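Local coordinates for protein dioxygenase (Pseudomonas brassicacearum, PDB 5V2D) that probably cleaves the central double bond of lignostilbenes with dioxygen at a non-haem iron centre, at residues V238-A243 and Q302-N307; V248-I253 and L278-P283; E115-N120 and T128-A133; P69-M74 and A111-G116; F269-D274 and F330-G335. All coordinates share one frame; numbering follows the deposited sequence.

Contact 1: V238-A243 and Q302-N307. With FE (Fe (III) ion), chain E.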
# COMPACT_ATOMS: atom_id res chain seq x y z
N VAL A 238 8.51 -9.17 2.96
CA VAL A 238 9.16 -7.97 2.42
C VAL A 238 8.05 -7.20 1.69
O VAL A 238 7.75 -7.46 0.47
CB VAL A 238 10.30 -8.28 1.47
CG1 VAL A 238 11.04 -6.99 1.11
CG2 VAL A 238 11.31 -9.21 2.14
N HIS A 239 7.45 -6.27 2.44
CA HIS A 239 6.26 -5.59 1.90
C HIS A 239 6.65 -4.50 0.89
O HIS A 239 6.09 -4.40 -0.21
CB HIS A 239 5.34 -5.09 3.02
CG HIS A 239 4.11 -4.39 2.51
ND1 HIS A 239 3.16 -5.04 1.74
CD2 HIS A 239 3.76 -3.08 2.52
CE1 HIS A 239 2.22 -4.18 1.40
NE2 HIS A 239 2.57 -2.98 1.84
N ASP A 240 7.55 -3.61 1.33
CA ASP A 240 7.98 -2.46 0.55
C ASP A 240 9.49 -2.58 0.40
O ASP A 240 10.10 -3.45 1.00
CB ASP A 240 7.53 -1.19 1.29
CG ASP A 240 7.44 0.06 0.38
OD1 ASP A 240 8.01 0.06 -0.75
OD2 ASP A 240 6.83 1.08 0.86
N PHE A 241 10.09 -1.76 -0.42
CA PHE A 241 11.55 -1.75 -0.56
C PHE A 241 12.00 -0.35 -0.91
O PHE A 241 11.22 0.54 -0.90
CB PHE A 241 12.03 -2.83 -1.56
CG PHE A 241 12.01 -2.44 -3.00
CD1 PHE A 241 10.90 -1.95 -3.59
CD2 PHE A 241 13.13 -2.62 -3.79
CE1 PHE A 241 10.86 -1.67 -4.96
CE2 PHE A 241 13.13 -2.31 -5.17
CZ PHE A 241 12.00 -1.83 -5.74
N ALA A 242 13.30 -0.18 -1.06
CA ALA A 242 13.86 1.13 -1.38
C ALA A 242 14.81 0.94 -2.55
O ALA A 242 15.59 -0.03 -2.60
CB ALA A 242 14.60 1.65 -0.20
N ALA A 243 14.70 1.83 -3.50
CA ALA A 243 15.59 1.82 -4.66
C ALA A 243 16.24 3.19 -4.77
O ALA A 243 15.58 4.22 -4.52
CB ALA A 243 14.85 1.44 -5.94
N GLN A 302 9.35 -2.46 10.08
CA GLN A 302 9.62 -1.47 9.04
C GLN A 302 8.30 -1.12 8.35
O GLN A 302 7.62 -2.03 7.80
CB GLN A 302 10.57 -2.05 8.01
CG GLN A 302 11.91 -2.54 8.59
CD GLN A 302 11.95 -4.04 8.87
OE1 GLN A 302 11.01 -4.58 9.45
NE2 GLN A 302 13.04 -4.68 8.50
N GLY A 303 7.93 0.14 8.36
CA GLY A 303 6.73 0.63 7.57
C GLY A 303 7.08 0.90 6.10
O GLY A 303 8.12 0.48 5.60
N HIS A 304 6.19 1.63 5.43
CA HIS A 304 6.36 1.97 4.03
C HIS A 304 7.52 2.95 3.81
O HIS A 304 7.72 3.86 4.58
CB HIS A 304 5.07 2.62 3.52
CG HIS A 304 3.99 1.64 3.36
ND1 HIS A 304 2.91 1.57 4.19
CD2 HIS A 304 3.79 0.74 2.38
CE1 HIS A 304 2.13 0.58 3.77
NE2 HIS A 304 2.65 0.06 2.68
N THR A 305 8.21 2.77 2.71
CA THR A 305 9.25 3.70 2.30
C THR A 305 8.73 5.06 1.93
O THR A 305 7.91 5.19 1.00
CB THR A 305 9.99 3.08 1.10
OG1 THR A 305 10.49 1.80 1.48
CG2 THR A 305 11.16 3.95 0.63
N LEU A 306 9.21 6.10 2.60
CA LEU A 306 8.93 7.48 2.15
C LEU A 306 9.80 7.73 0.92
O LEU A 306 9.32 7.99 -0.17
CB LEU A 306 9.14 8.48 3.24
CG LEU A 306 9.18 9.93 2.77
CD1 LEU A 306 7.91 10.37 2.02
CD2 LEU A 306 9.41 10.82 4.02
N ASN A 307 11.10 7.59 1.09
CA ASN A 307 12.06 7.74 0.02
C ASN A 307 13.40 7.21 0.50
O ASN A 307 13.57 6.91 1.66
CB ASN A 307 12.16 9.20 -0.52
CG ASN A 307 12.79 9.27 -1.89
OD1 ASN A 307 12.79 8.30 -2.67
ND2 ASN A 307 13.32 10.45 -2.20
FE FE E . 1.73 -1.18 1.27
O HOH W 1 6.29 3.14 -0.28
O HOH W 2 0.06 -1.77 2.32
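Two of the four histidine ligands of the iron centre that marks the carotenoid cleavage oxygenase family, His239 and His304, meet here. Each NE2 lies 2.1 Å from the iron (III) ion, and a water takes a further position; His188 and His495 complete the protein ligands. Imidazole suits the task because NE2 can bind metal while ND1 is held from behind, in His239 by Glu156 and in His304 by Glu372. The two rings are inclined at 71°, and their NE2 atoms come within 3.2 Å of each other because both bind the same metal. In His239 the extended first torsion (chi1 -180°) carries the ring toward the iron, with NE2 facing the metal.

Beside the metal, Asp240 joins the two backbones. Its OD2 receives Thr305 N at 2.9 Å from well above the carboxylate plane and also lies at the edge of the His304 ring, 3.4 Å from CD2. Its OD1 accepts Phe241 N and is paired with Lys190. Thr305 adds a second link, OG1 donating to Phe241 O at 2.8 Å. With an alanine at Asp240, Thr305 N would probably lose its acceptor and Lys190 this salt-bridge partner, leaving the segment that carries His304 less firmly placed.

Ala242 then bonds through its backbone to Val249, joining strand 242-243 to strand 247-252, while Gly303 pairs with Pro320 in the sheet of strand 301-311.

Contact 2: V248-I253 and L278-P283; sequences VVFPLI and LFAVVP
Phe250 and Ala280 lie at the middle of an antiparallel pair formed by the two inner strands, 247-252 and 276-283, of one four-stranded blade of the propeller typical of this family. From Val248 to Phe250 the bonds come in close reciprocal pairs. Val248 and Val282 exchange two backbone bonds, and Phe250 N reaches Ala280 O at 2.9 Å in the carbonyl plane, with Ala280 N answering to Phe250 O. A methyl suits position 280, lying 4.1 Å from Phe250 CB and also touching Trp293 on the neighbouring strand.

Toward the other end the grip slackens: Leu252 N still meets Leu278 O at 2.8 Å, but the return bond from Leu278 N to Leu252 O is weak, at 3.4 Å. Solvent is approached at the opposite end, where Pro283 is partly exposed and makes no contact with 248-253.

On the other face Val249 CG2 lies beside Val281 CG2 at 4.1 Å, both side chains pointing the same way, and the Phe279 ring also meets Trp350 and Phe352. Proline can be accommodated at 251, a non-hydrogen-bonded position whose N faces away from strand 276-283, on the side where Asp240 O packs on Pro251 CD; its CB lies 3.7 Å from Phe279 CE2.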
# COMPACT_ATOMS: atom_id res chain seq x y z
N VAL A 248 19.64 -1.11 -4.00
CA VAL A 248 18.31 -1.58 -3.65
C VAL A 248 18.41 -2.10 -2.21
O VAL A 248 19.39 -2.72 -1.86
CB VAL A 248 17.94 -2.68 -4.62
CG1 VAL A 248 16.67 -3.38 -4.22
CG2 VAL A 248 17.75 -2.07 -5.99
N VAL A 249 17.39 -1.86 -1.38
CA VAL A 249 17.33 -2.32 -0.01
C VAL A 249 16.01 -3.08 0.21
O VAL A 249 14.93 -2.55 -0.10
CB VAL A 249 17.38 -1.15 0.97
CG1 VAL A 249 17.34 -1.65 2.41
CG2 VAL A 249 18.63 -0.32 0.71
N PHE A 250 16.12 -4.30 0.72
CA PHE A 250 14.96 -5.16 1.05
C PHE A 250 14.83 -5.18 2.60
O PHE A 250 15.66 -5.75 3.28
CB PHE A 250 15.23 -6.57 0.65
CG PHE A 250 15.28 -6.80 -0.83
CD1 PHE A 250 16.33 -6.32 -1.59
CD2 PHE A 250 14.38 -7.71 -1.41
CE1 PHE A 250 16.39 -6.54 -2.98
CE2 PHE A 250 14.43 -8.01 -2.82
CZ PHE A 250 15.45 -7.41 -3.59
N PRO A 251 13.78 -4.61 3.13
CA PRO A 251 13.54 -4.69 4.59
C PRO A 251 12.75 -5.97 4.89
O PRO A 251 11.58 -6.11 4.52
CB PRO A 251 12.74 -3.41 4.92
CG PRO A 251 12.65 -2.68 3.59
CD PRO A 251 12.87 -3.65 2.50
N LEU A 252 13.35 -6.91 5.59
CA LEU A 252 12.66 -8.11 6.03
C LEU A 252 12.03 -7.86 7.38
O LEU A 252 12.73 -7.70 8.40
CB LEU A 252 13.63 -9.32 6.17
CG LEU A 252 13.84 -10.05 4.85
CD1 LEU A 252 14.59 -9.13 3.92
CD2 LEU A 252 14.58 -11.32 5.05
N ILE A 253 10.73 -7.81 7.39
CA ILE A 253 9.92 -7.62 8.58
C ILE A 253 9.93 -8.96 9.37
O ILE A 253 9.90 -10.03 8.74
CB ILE A 253 8.50 -7.26 8.15
CG1 ILE A 253 8.49 -5.91 7.42
CG2 ILE A 253 7.55 -7.19 9.35
CD1 ILE A 253 7.22 -5.67 6.60
N LEU A 278 15.83 -7.05 9.61
CA LEU A 278 16.98 -7.36 8.75
C LEU A 278 16.83 -6.56 7.44
O LEU A 278 15.72 -6.32 6.97
CB LEU A 278 16.94 -8.84 8.54
CG LEU A 278 18.14 -9.60 8.13
CD1 LEU A 278 19.35 -9.39 9.03
CD2 LEU A 278 17.82 -11.09 8.03
N PHE A 279 17.95 -6.14 6.85
CA PHE A 279 17.96 -5.41 5.58
C PHE A 279 19.02 -6.02 4.67
O PHE A 279 20.21 -6.14 5.09
CB PHE A 279 18.31 -3.95 5.84
CG PHE A 279 17.35 -3.26 6.77
CD1 PHE A 279 17.51 -3.33 8.15
CD2 PHE A 279 16.26 -2.58 6.25
CE1 PHE A 279 16.66 -2.70 9.00
CE2 PHE A 279 15.39 -1.92 7.09
CZ PHE A 279 15.58 -1.95 8.46
N ALA A 280 18.63 -6.37 3.45
CA ALA A 280 19.59 -6.73 2.41
C ALA A 280 19.84 -5.52 1.52
O ALA A 280 18.92 -4.89 1.05
CB ALA A 280 19.03 -7.85 1.58
N VAL A 281 21.10 -5.17 1.29
CA VAL A 281 21.46 -4.01 0.49
C VAL A 281 22.34 -4.51 -0.62
O VAL A 281 23.29 -5.26 -0.37
CB VAL A 281 22.25 -3.00 1.32
CG1 VAL A 281 22.68 -1.84 0.46
CG2 VAL A 281 21.51 -2.53 2.55
N VAL A 282 21.96 -4.25 -1.85
CA VAL A 282 22.67 -4.76 -2.97
C VAL A 282 22.80 -3.72 -4.07
O VAL A 282 21.86 -2.95 -4.28
CB VAL A 282 21.98 -6.04 -3.48
CG1 VAL A 282 20.58 -5.82 -4.02
CG2 VAL A 282 22.85 -6.69 -4.54
N PRO A 283 23.92 -3.71 -4.79
CA PRO A 283 23.96 -2.78 -5.93
C PRO A 283 22.91 -3.08 -6.95
O PRO A 283 22.63 -4.25 -7.27
CB PRO A 283 25.40 -2.95 -6.56
CG PRO A 283 26.20 -3.56 -5.46
CD PRO A 283 25.23 -4.33 -4.56

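Contact 3: E115-N120 and T128-A133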
# COMPACT_ATOMS: atom_id res chain seq x y z
N GLU A 115 -19.96 -19.43 -8.53
CA GLU A 115 -20.66 -20.13 -7.51
C GLU A 115 -21.61 -19.30 -6.69
O GLU A 115 -22.37 -19.86 -5.95
CB GLU A 115 -19.70 -20.81 -6.57
CG GLU A 115 -18.70 -21.74 -7.29
CD GLU A 115 -19.38 -22.91 -8.03
OE1 GLU A 115 -20.43 -23.35 -7.52
OE2 GLU A 115 -18.85 -23.37 -9.05
N GLY A 116 -21.54 -17.97 -6.75
CA GLY A 116 -22.46 -17.18 -5.98
C GLY A 116 -22.09 -17.06 -4.53
O GLY A 116 -22.99 -16.82 -3.72
N ARG A 117 -20.83 -17.25 -4.17
CA ARG A 117 -20.40 -17.18 -2.76
C ARG A 117 -18.89 -17.13 -2.65
O ARG A 117 -18.19 -17.44 -3.61
CB ARG A 117 -20.91 -18.38 -1.93
CG ARG A 117 -20.35 -19.74 -2.41
CD ARG A 117 -21.02 -20.95 -1.69
NE ARG A 117 -20.69 -22.13 -2.50
CZ ARG A 117 -19.67 -22.92 -2.20
NH1 ARG A 117 -18.97 -22.74 -1.13
NH2 ARG A 117 -19.38 -23.95 -2.95
N SER A 118 -18.40 -16.82 -1.47
CA SER A 118 -17.00 -16.84 -1.17
C SER A 118 -16.52 -18.30 -1.18
O SER A 118 -17.21 -19.18 -0.69
CB SER A 118 -16.70 -16.26 0.23
OG SER A 118 -15.44 -16.58 0.67
N LEU A 119 -15.36 -18.52 -1.79
CA LEU A 119 -14.71 -19.81 -1.90
C LEU A 119 -13.33 -19.82 -1.25
O LEU A 119 -12.58 -20.81 -1.38
CB LEU A 119 -14.57 -20.17 -3.38
CG LEU A 119 -15.87 -20.17 -4.14
CD1 LEU A 119 -15.59 -20.32 -5.64
CD2 LEU A 119 -16.81 -21.26 -3.58
N ASN A 120 -12.97 -18.73 -0.59
CA ASN A 120 -11.63 -18.53 -0.16
C ASN A 120 -11.58 -18.35 1.38
O ASN A 120 -12.43 -17.68 1.96
CB ASN A 120 -11.01 -17.37 -0.95
CG ASN A 120 -10.83 -17.68 -2.44
OD1 ASN A 120 -11.79 -17.73 -3.19
ND2 ASN A 120 -9.58 -17.88 -2.86
N THR A 128 -6.89 -23.61 2.93
CA THR A 128 -8.18 -23.48 3.58
C THR A 128 -9.25 -23.05 2.60
O THR A 128 -10.38 -22.79 3.02
CB THR A 128 -8.10 -22.42 4.67
OG1 THR A 128 -7.75 -21.12 4.10
CG2 THR A 128 -7.09 -22.85 5.67
N ASN A 129 -8.94 -22.98 1.28
CA ASN A 129 -9.97 -22.61 0.33
C ASN A 129 -10.97 -23.75 0.10
O ASN A 129 -10.63 -24.88 0.24
CB ASN A 129 -9.37 -22.21 -1.02
CG ASN A 129 -8.62 -20.89 -0.96
OD1 ASN A 129 -8.71 -20.17 0.00
ND2 ASN A 129 -7.84 -20.61 -1.99
N ASP A 130 -12.14 -23.43 -0.41
CA ASP A 130 -13.07 -24.45 -0.99
C ASP A 130 -12.39 -25.01 -2.21
O ASP A 130 -11.64 -24.34 -2.92
CB ASP A 130 -14.34 -23.69 -1.38
CG ASP A 130 -15.47 -24.59 -1.85
OD1 ASP A 130 -15.44 -25.18 -2.95
OD2 ASP A 130 -16.49 -24.55 -1.14
N SER A 131 -12.68 -26.28 -2.51
CA SER A 131 -12.04 -26.93 -3.67
C SER A 131 -12.52 -26.32 -4.98
O SER A 131 -11.82 -26.40 -5.95
CB SER A 131 -12.35 -28.46 -3.63
OG SER A 131 -13.75 -28.58 -3.62
N LEU A 132 -13.61 -25.58 -5.00
CA LEU A 132 -14.03 -24.87 -6.21
C LEU A 132 -13.37 -23.46 -6.42
O LEU A 132 -13.57 -22.84 -7.49
CB LEU A 132 -15.53 -24.63 -6.12
CG LEU A 132 -16.60 -25.67 -6.66
CD1 LEU A 132 -16.07 -26.93 -7.24
CD2 LEU A 132 -17.78 -25.81 -5.72
N ALA A 133 -12.59 -22.98 -5.45
CA ALA A 133 -11.90 -21.72 -5.58
C ALA A 133 -10.94 -21.79 -6.75
O ALA A 133 -10.42 -22.89 -7.05
CB ALA A 133 -11.07 -21.47 -4.38
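Arg117 turns its CG between the backbone N and the carbonyl carbon (chi1 64°) and then runs extended to NE, a course that carries its guanidinium out to Asp130. Asp130 answers with CG anti to its own N (chi1 -173°), and its OD2 accepts NH1 at 3.1 Å in a salt bridge. The carboxylate oxygen lies in the guanidinium plane, whereas NH1 stands above the carboxylate plane; NH2 adds a weak bond to the same oxygen. One face of the guanidinium rests on Leu119 CD2, which lies 3.5 Å from that plane.

These residues belong to the long loop between helix 107-115 and strand 143-147, where Asp130 opens a type I beta turn ending at Ala133. Its OD1 uses the anti lone pair to take Leu132 N at 2.8 Å, an Asx turn that aspartate is well shaped to make. A leucine in place of Asp130 would probably leave Arg117 without this salt-bridge partner and Leu132 N without this acceptor.

Backbone and apolar contacts close the deeper side. Asp130 N donates to Leu119 O at 2.8 Å, and Leu119 CB meets the small Ala133 CB at 3.9 Å. Asn120 and Asn129 both give their ND2 groups to Asn137 OD1.

Contact 4: P69-M74 and A111-G116; sequences PQYPPM and AQRREG
Gln70 OE1 is gripped side-on by Arg113, with NE at 2.8 Å and NH2 at 2.9 Å, both nitrogens keeping the oxygen in the guanidinium plane. Beside this pair the Tyr71 ring wedges against the end of helix 107-115. One ring face carries Gly116 C, offset toward the rim, while CD2 faces Gln112 OE1 at 3.6 Å and the hydroxyl oxygen OH lies 3.6 Å from Arg113 CA.

What positions these groups lies one step out. Gly116, with positive phi, is the C-prime residue of a Schellman motif that ends the helix, and a side chain there would strike the preceding carbonyl. Gln112 NE2 is held by Asn120, and a water accepts from Tyr71 N at 3.0 Å. Gln70 bends at chi2 (74°) to offer OE1, while its backbone is tied to Asp84 and Arg40.

The neutral glutamine amide can orient Arg113 but would not offset its charge, which the salt bridge from NH2 to Glu42 probably does in part.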
# COMPACT_ATOMS: atom_id res chain seq x y z
N PRO A 69 -14.65 -6.76 -0.52
CA PRO A 69 -15.02 -8.20 -0.79
C PRO A 69 -16.31 -8.35 -1.46
O PRO A 69 -17.31 -7.79 -1.04
CB PRO A 69 -15.05 -8.89 0.58
CG PRO A 69 -14.87 -7.81 1.54
CD PRO A 69 -14.52 -6.47 0.91
N GLN A 70 -16.32 -9.11 -2.57
CA GLN A 70 -17.51 -9.29 -3.34
C GLN A 70 -18.55 -10.06 -2.54
O GLN A 70 -19.75 -9.77 -2.67
CB GLN A 70 -17.22 -10.08 -4.61
CG GLN A 70 -18.43 -10.44 -5.47
CD GLN A 70 -18.98 -9.27 -6.20
OE1 GLN A 70 -18.68 -9.07 -7.37
NE2 GLN A 70 -19.81 -8.44 -5.48
N TYR A 71 -18.12 -11.03 -1.76
CA TYR A 71 -19.04 -11.80 -0.91
C TYR A 71 -18.64 -11.86 0.55
O TYR A 71 -17.45 -11.74 0.88
CB TYR A 71 -19.09 -13.26 -1.42
CG TYR A 71 -19.79 -13.42 -2.75
CD1 TYR A 71 -21.14 -13.35 -2.88
CD2 TYR A 71 -19.03 -13.59 -3.92
CE1 TYR A 71 -21.78 -13.48 -4.11
CE2 TYR A 71 -19.62 -13.69 -5.17
CZ TYR A 71 -21.00 -13.64 -5.27
OH TYR A 71 -21.54 -13.80 -6.52
N PRO A 72 -19.57 -12.14 1.43
CA PRO A 72 -19.15 -12.42 2.80
C PRO A 72 -18.18 -13.60 2.89
O PRO A 72 -18.37 -14.60 2.18
CB PRO A 72 -20.45 -12.80 3.55
CG PRO A 72 -21.53 -12.28 2.70
CD PRO A 72 -21.01 -12.29 1.22
N PRO A 73 -17.14 -13.50 3.72
CA PRO A 73 -16.12 -14.56 3.68
C PRO A 73 -16.69 -15.91 4.12
O PRO A 73 -17.50 -15.99 5.08
CB PRO A 73 -15.07 -14.08 4.64
CG PRO A 73 -15.85 -13.09 5.56
CD PRO A 73 -16.73 -12.39 4.58
N MET A 74 -16.30 -16.95 3.40
CA MET A 74 -16.78 -18.34 3.62
C MET A 74 -16.59 -18.74 5.12
O MET A 74 -17.41 -19.40 5.67
CB MET A 74 -15.82 -19.20 2.79
CG MET A 74 -16.07 -20.68 2.86
SD MET A 74 -14.84 -21.28 1.71
CE MET A 74 -13.37 -21.33 2.59
N ALA A 111 -14.42 -17.00 -10.10
CA ALA A 111 -14.87 -18.27 -9.56
C ALA A 111 -15.97 -18.05 -8.48
O ALA A 111 -16.96 -18.76 -8.41
CB ALA A 111 -13.70 -19.11 -9.04
N GLN A 112 -15.76 -17.06 -7.62
CA GLN A 112 -16.78 -16.77 -6.60
C GLN A 112 -18.06 -16.33 -7.24
O GLN A 112 -19.14 -16.77 -6.80
CB GLN A 112 -16.27 -15.70 -5.59
CG GLN A 112 -15.09 -16.15 -4.76
CD GLN A 112 -14.80 -15.26 -3.56
OE1 GLN A 112 -15.56 -14.29 -3.34
NE2 GLN A 112 -13.83 -15.67 -2.68
N ARG A 113 -17.98 -15.50 -8.28
CA ARG A 113 -19.19 -15.09 -8.97
C ARG A 113 -19.89 -16.31 -9.66
O ARG A 113 -21.09 -16.38 -9.69
CB ARG A 113 -18.92 -14.04 -10.03
CG ARG A 113 -18.64 -12.64 -9.40
CD ARG A 113 -18.48 -11.63 -10.47
NE ARG A 113 -18.38 -10.29 -9.92
CZ ARG A 113 -18.45 -9.19 -10.65
NH1 ARG A 113 -18.41 -9.21 -12.01
NH2 ARG A 113 -18.44 -8.00 -10.01
N ARG A 114 -19.13 -17.23 -10.14
CA ARG A 114 -19.70 -18.45 -10.76
C ARG A 114 -20.47 -19.26 -9.73
O ARG A 114 -21.55 -19.68 -10.01
CB ARG A 114 -18.56 -19.29 -11.33
CG ARG A 114 -18.98 -20.56 -12.09
CD ARG A 114 -17.72 -21.41 -12.37
NE ARG A 114 -17.31 -22.11 -11.14
CZ ARG A 114 -16.08 -22.15 -10.66
NH1 ARG A 114 -15.02 -21.60 -11.32
NH2 ARG A 114 -15.85 -22.82 -9.53
N GLU A 115 -19.96 -19.43 -8.53
CA GLU A 115 -20.66 -20.13 -7.51
C GLU A 115 -21.61 -19.30 -6.69
O GLU A 115 -22.37 -19.86 -5.95
CB GLU A 115 -19.70 -20.81 -6.57
CG GLU A 115 -18.70 -21.74 -7.29
CD GLU A 115 -19.38 -22.91 -8.03
OE1 GLU A 115 -20.43 -23.35 -7.52
OE2 GLU A 115 -18.85 -23.37 -9.05
N GLY A 116 -21.54 -17.97 -6.75
CA GLY A 116 -22.46 -17.18 -5.98
C GLY A 116 -22.09 -17.06 -4.53
O GLY A 116 -22.99 -16.82 -3.72
O HOH W 3 -15.37 -12.11 -2.04

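Contact 5: F269-D274 and F330-G335; sequences FQWQPD and FPQADG
Phe269 and Phe330 form an edge-to-face pair where the short two-stranded sheet of 255-257 and 269-271 meets the loop between strands 314-322 and 345-353. Their first torsions, chi1 -66° in Phe269 and -53° in Phe330, place each ring beside its own backbone N. The two side chains lie side by side, pointing the same way. Phe269 directs its edge, CD2, to Phe330 CZ at 3.6 Å, and its CB makes a CH-pi contact over the Phe330 face, 3.8 Å from the ring centroid.

Further along, Trp271 N donates to Phe330 O at 3.2 Å, while its indole NE1 is held by Asp299. Gln332, with chi1 near 56°, extends its amide almost coplanar with the indole. The amide offers its N-H to Asp334 OD2 across a type I turn, which Gly335 closes with the positive phi that glycine accepts readily, while OE1 packs at the indole edge, 3.7 Å from Trp271 CD1, and against Pro273. One water donates to Phe269 O at 2.8 Å and to Pro331 O at 2.9 Å.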
# COMPACT_ATOMS: atom_id res chain seq x y z
N PHE A 269 1.77 -15.91 8.10
CA PHE A 269 2.87 -15.30 8.83
C PHE A 269 2.66 -15.38 10.35
O PHE A 269 1.52 -15.36 10.82
CB PHE A 269 2.95 -13.79 8.51
CG PHE A 269 3.32 -13.47 7.09
CD1 PHE A 269 4.61 -13.66 6.64
CD2 PHE A 269 2.37 -13.00 6.22
CE1 PHE A 269 4.95 -13.35 5.32
CE2 PHE A 269 2.69 -12.70 4.89
CZ PHE A 269 3.98 -12.89 4.45
N GLN A 270 3.77 -15.32 11.07
CA GLN A 270 3.78 -15.23 12.52
C GLN A 270 4.85 -14.26 13.01
O GLN A 270 6.01 -14.37 12.66
CB GLN A 270 4.10 -16.65 13.07
CG GLN A 270 3.97 -16.76 14.58
CD GLN A 270 4.35 -18.13 15.09
OE1 GLN A 270 5.53 -18.48 15.16
NE2 GLN A 270 3.37 -18.90 15.41
N TRP A 271 4.48 -13.35 13.87
CA TRP A 271 5.45 -12.41 14.46
C TRP A 271 6.44 -13.11 15.37
O TRP A 271 6.03 -13.98 16.13
CB TRP A 271 4.69 -11.37 15.25
CG TRP A 271 5.55 -10.32 15.86
CD1 TRP A 271 5.91 -10.20 17.17
CD2 TRP A 271 6.11 -9.23 15.18
NE1 TRP A 271 6.68 -9.12 17.33
CE2 TRP A 271 6.82 -8.48 16.13
CE3 TRP A 271 6.06 -8.78 13.83
CZ2 TRP A 271 7.49 -7.29 15.81
CZ3 TRP A 271 6.75 -7.59 13.52
CH2 TRP A 271 7.45 -6.89 14.49
N GLN A 272 7.70 -12.74 15.23
CA GLN A 272 8.83 -13.26 16.01
C GLN A 272 9.39 -12.06 16.78
O GLN A 272 9.98 -11.19 16.21
CB GLN A 272 9.88 -13.85 15.12
CG GLN A 272 9.35 -14.90 14.14
CD GLN A 272 8.60 -16.04 14.82
OE1 GLN A 272 9.07 -16.49 15.78
NE2 GLN A 272 7.44 -16.45 14.34
N PRO A 273 9.10 -11.97 18.09
CA PRO A 273 9.52 -10.79 18.85
C PRO A 273 11.02 -10.69 19.20
O PRO A 273 11.47 -9.70 19.69
CB PRO A 273 8.70 -10.92 20.14
CG PRO A 273 8.58 -12.40 20.33
CD PRO A 273 8.33 -12.90 18.93
N ASP A 274 11.79 -11.70 18.88
CA ASP A 274 13.20 -11.79 19.25
C ASP A 274 14.05 -11.98 17.99
O ASP A 274 15.07 -12.61 18.01
CB ASP A 274 13.38 -13.01 20.20
CG ASP A 274 12.85 -14.29 19.59
OD1 ASP A 274 12.10 -14.29 18.52
OD2 ASP A 274 13.20 -15.33 20.20
N PHE A 330 -1.52 -11.77 12.51
CA PHE A 330 -0.32 -12.62 12.48
C PHE A 330 0.33 -12.65 13.88
O PHE A 330 1.45 -12.25 14.04
CB PHE A 330 0.73 -12.12 11.46
CG PHE A 330 0.19 -11.90 10.03
CD1 PHE A 330 -0.58 -12.88 9.40
CD2 PHE A 330 0.52 -10.75 9.30
CE1 PHE A 330 -1.03 -12.70 8.11
CE2 PHE A 330 0.11 -10.58 8.00
CZ PHE A 330 -0.71 -11.54 7.42
N PRO A 331 -0.41 -13.15 14.88
CA PRO A 331 0.10 -13.06 16.25
C PRO A 331 1.33 -13.90 16.44
O PRO A 331 1.55 -14.91 15.69
CB PRO A 331 -1.07 -13.58 17.13
CG PRO A 331 -1.80 -14.54 16.19
CD PRO A 331 -1.71 -13.84 14.82
N GLN A 332 2.15 -13.52 17.42
CA GLN A 332 3.21 -14.43 17.84
C GLN A 332 2.70 -15.76 18.37
O GLN A 332 1.50 -15.91 18.59
CB GLN A 332 4.14 -13.76 18.86
CG GLN A 332 3.46 -13.22 20.10
CD GLN A 332 4.42 -12.47 20.97
OE1 GLN A 332 5.03 -11.49 20.56
NE2 GLN A 332 4.55 -12.91 22.20
N ALA A 333 3.60 -16.73 18.51
CA ALA A 333 3.27 -18.14 18.86
C ALA A 333 2.40 -18.21 20.13
O ALA A 333 1.36 -18.87 20.10
CB ALA A 333 4.50 -19.00 19.01
N ASP A 334 2.75 -17.49 21.20
CA ASP A 334 1.83 -17.47 22.36
C ASP A 334 0.44 -16.81 22.21
O ASP A 334 -0.34 -16.83 23.17
CB ASP A 334 2.52 -17.06 23.68
CG ASP A 334 2.77 -15.54 23.82
OD1 ASP A 334 3.70 -15.23 24.59
OD2 ASP A 334 2.15 -14.72 23.10
N GLY A 335 0.12 -16.23 21.04
CA GLY A 335 -1.18 -15.59 20.76
C GLY A 335 -1.26 -14.14 21.18
O GLY A 335 -2.23 -13.47 20.85
O HOH W 4 0.49 -16.12 13.31
O HOH W 5 6.04 -16.18 17.71

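Contact 1 supplies two of the iron's four histidines, and contact 2 is its immediate neighbour, the centres about 9 Å apart: contact 1 reaches the edge strand, 242-243, of the sheet whose inner strands make contact 2, and Gln302 NE2 adds a bond to Leu252 O at 3.0 Å. Contact 5 alternates with both along the chain; Trp271 CZ3 touches Ile253 CG2 at 4.3 Å. In contact 5 the side chain of Phe330 is about 12 Å from the bound iron (Fe). Contacts 3 and 4 form a separate cluster, their centres about 7 Å apart, sharing Glu115 and Gly116, with a weak bond between Ser118 OG and Met74 N at 2.9 Å. Their centres stand about 33 and 32 Å from that of contact 1.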